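Local structure of 2,3,4,5-tetrahydropyridine-2,6-dicarboxylate N-succinyltransferase (Campylobacter jejuni, 2RIJ) at the interface of chains A and B. The protein transfers the succinyl group of succinyl-CoA to tetrahydrodipicolinate, giving the open-chain N-succinyl-2-amino-6-oxopimelate on the succinylase route to lysine. Sequence-based numbering; all coordinates share one arbitrary frame. Chains: chain A/B, Putative 2,3,4,5-tetrahydropyridine-2-carboxylate N- succinyltransferase.

The interface of chains A and B. Residues chain A 209, 213-218; chain B 169, 180, 184, 202.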
loop_
_atom_site.group_PDB
_atom_site.type_symbol
_atom_site.label_atom_id
_atom_site.label_comp_id
_atom_site.label_asym_id
_atom_site.label_seq_id
_atom_site.Cartn_x
_atom_site.Cartn_y
_atom_site.Cartn_z
ATOM N N LEU A 209 -35.399 3.174 33.575
ATOM C CA LEU A 209 -35.496 3.814 34.871
ATOM C C LEU A 209 -36.939 4.177 35.259
ATOM O O LEU A 209 -37.196 4.534 36.388
ATOM C CB LEU A 209 -34.516 5.014 34.967
ATOM C CG LEU A 209 -33.037 4.637 35.109
ATOM C CD1 LEU A 209 -32.200 5.951 34.972
ATOM C CD2 LEU A 209 -32.730 3.895 36.438
ATOM N N ILE A 213 -34.853 -0.270 39.535
ATOM C CA ILE A 213 -33.978 0.426 40.441
ATOM C C ILE A 213 -32.622 -0.240 40.339
ATOM O O ILE A 213 -32.485 -1.412 40.719
ATOM C CB ILE A 213 -34.496 0.364 41.891
ATOM C CG1 ILE A 213 -35.903 0.965 41.992
ATOM C CG2 ILE A 213 -33.505 1.092 42.887
ATOM C CD1 ILE A 213 -36.677 0.660 43.316
ATOM N N PRO A 214 -31.611 0.485 39.841
ATOM C CA PRO A 214 -30.276 -0.124 39.745
ATOM C C PRO A 214 -29.717 -0.529 41.113
ATOM O O PRO A 214 -30.167 -0.019 42.136
ATOM C CB PRO A 214 -29.423 1.028 39.207
ATOM C CG PRO A 214 -30.341 1.867 38.443
ATOM C CD PRO A 214 -31.595 1.859 39.276
ATOM N N GLU A 215 -28.740 -1.411 41.089
ATOM C CA GLU A 215 -27.941 -1.771 42.277
ATOM C C GLU A 215 -27.187 -0.534 42.699
ATOM O O GLU A 215 -27.039 0.440 41.933
ATOM C CB GLU A 215 -26.939 -2.862 41.923
ATOM C CG GLU A 215 -27.569 -4.190 41.521
ATOM C CD GLU A 215 -27.824 -4.328 40.013
ATOM O OE1 GLU A 215 -27.678 -3.334 39.244
ATOM O OE2 GLU A 215 -28.180 -5.451 39.604
ATOM N N ASP A 216 -26.700 -0.530 43.930
ATOM C CA ASP A 216 -26.021 0.660 44.428
ATOM C C ASP A 216 -24.742 1.029 43.687
ATOM O O ASP A 216 -24.307 2.197 43.747
ATOM C CB ASP A 216 -25.625 0.502 45.911
ATOM C CG ASP A 216 -26.798 0.590 46.876
ATOM O OD1 ASP A 216 -27.858 1.150 46.558
ATOM O OD2 ASP A 216 -26.613 0.094 47.997
ATOM N N ASN A 217 -24.128 0.048 43.029
ATOM C CA ASN A 217 -22.924 0.278 42.213
ATOM C C ASN A 217 -23.160 0.337 40.689
ATOM O O ASN A 217 -22.189 0.274 39.912
ATOM C CB ASN A 217 -21.838 -0.750 42.510
ATOM C CG ASN A 217 -22.274 -2.196 42.236
ATOM O OD1 ASN A 217 -23.452 -2.507 42.210
ATOM N ND2 ASN A 217 -21.288 -3.085 42.013
ATOM N N THR A 218 -24.421 0.517 40.281
ATOM C CA THR A 218 -24.787 0.642 38.877
ATOM C C THR A 218 -25.229 2.049 38.625
ATOM O O THR A 218 -26.033 2.641 39.364
ATOM C CB THR A 218 -25.869 -0.348 38.513
ATOM O OG1 THR A 218 -25.356 -1.646 38.740
ATOM C CG2 THR A 218 -26.334 -0.204 37.066
ATOM N N ASN B 169 -23.900 7.293 45.234
ATOM C CA ASN B 169 -24.664 6.999 44.021
ATOM C C ASN B 169 -26.140 7.061 44.382
ATOM O O ASN B 169 -26.618 6.313 45.233
ATOM C CB ASN B 169 -24.299 5.616 43.453
ATOM C CG ASN B 169 -24.936 5.342 42.110
ATOM O OD1 ASN B 169 -25.108 6.262 41.294
ATOM N ND2 ASN B 169 -25.323 4.081 41.868
ATOM N N LEU B 180 -31.289 5.287 46.640
ATOM C CA LEU B 180 -31.791 4.099 45.967
ATOM C C LEU B 180 -32.538 3.198 46.976
ATOM O O LEU B 180 -33.562 2.611 46.647
ATOM C CB LEU B 180 -30.645 3.334 45.250
ATOM C CG LEU B 180 -30.026 4.118 44.056
ATOM C CD1 LEU B 180 -28.724 3.484 43.586
ATOM C CD2 LEU B 180 -31.018 4.246 42.915
ATOM N N ARG B 184 -36.268 1.413 46.827
ATOM C CA ARG B 184 -36.494 -0.022 47.026
ATOM C C ARG B 184 -37.513 -0.222 48.138
ATOM O O ARG B 184 -38.462 -0.987 47.976
ATOM C CB ARG B 184 -35.185 -0.737 47.369
ATOM C CG ARG B 184 -34.177 -0.755 46.208
ATOM C CD ARG B 184 -32.852 -1.422 46.636
ATOM N NE ARG B 184 -31.805 -1.108 45.675
ATOM C CZ ARG B 184 -30.694 -0.447 45.959
ATOM N NH1 ARG B 184 -30.415 -0.089 47.202
ATOM N NH2 ARG B 184 -29.870 -0.148 44.985
ATOM N N VAL B 202 -29.097 7.970 37.405
ATOM C CA VAL B 202 -28.530 7.385 38.652
ATOM C C VAL B 202 -27.017 7.552 38.567
ATOM O O VAL B 202 -26.363 7.019 37.642
ATOM C CB VAL B 202 -28.937 5.905 38.873
ATOM C CG1 VAL B 202 -28.185 5.269 40.166
ATOM C CG2 VAL B 202 -30.475 5.750 38.884
HETATM O O HOH W 1 -32.221 -2.447 43.230
#
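A subunit interface of the homotrimeric, left-handed beta-helix (hexapeptide-repeat) succinyltransferase: the loop A:Ile213 to A:Thr218, which leads into strand 219-220, lies against helix 180-192 of chain B. The centre of the contact is about 18 Å from A:Glu258, the predicted active-site residue. From that helix B:Arg184 reaches across to the loop, its chain extended from CG to NE. End-on, B:Arg184 NH1 and NH2 each donate a hydrogen bond to A:Asp216 OD1 (both 2.9 Å), the NH2 pair also being the salt bridge. OD1 lies in the guanidinium plane but is approached from above the carboxylate plane, the two planes being 57° apart. B:Arg184 NH2 also donates to the backbone carbonyl A:Pro214 O (2.9 Å), on a lone pair, while B:Arg184 NE is 2.8 Å from the oxygen of water 1, which also hydrogen-bonds A:Ile213 O. These edge contacts fix the guanidinium's rotation. Farther along the loop, the B:Asn169 amide, with CG anti to the backbone N (chi1 -173°), uses ND2 to bridge two carbonyls, A:Asp216 O at 2.8 Å and A:Thr218 O at 3.0 Å; both lie near the amide plane, yet the nitrogen sits above each carbonyl plane. Within chain A, the A:Thr218 hydroxyl OG1 donates to A:Glu215 OE1 from above the carboxylate plane, which may brace the turn. Apolar contacts flank the polar core: A:Ile213 CD1 lies 3.8 Å from B:Arg184 CA, the side chains crossing obliquely, and B:Val202 CG2 meets the A:Pro214 ring tip to tip.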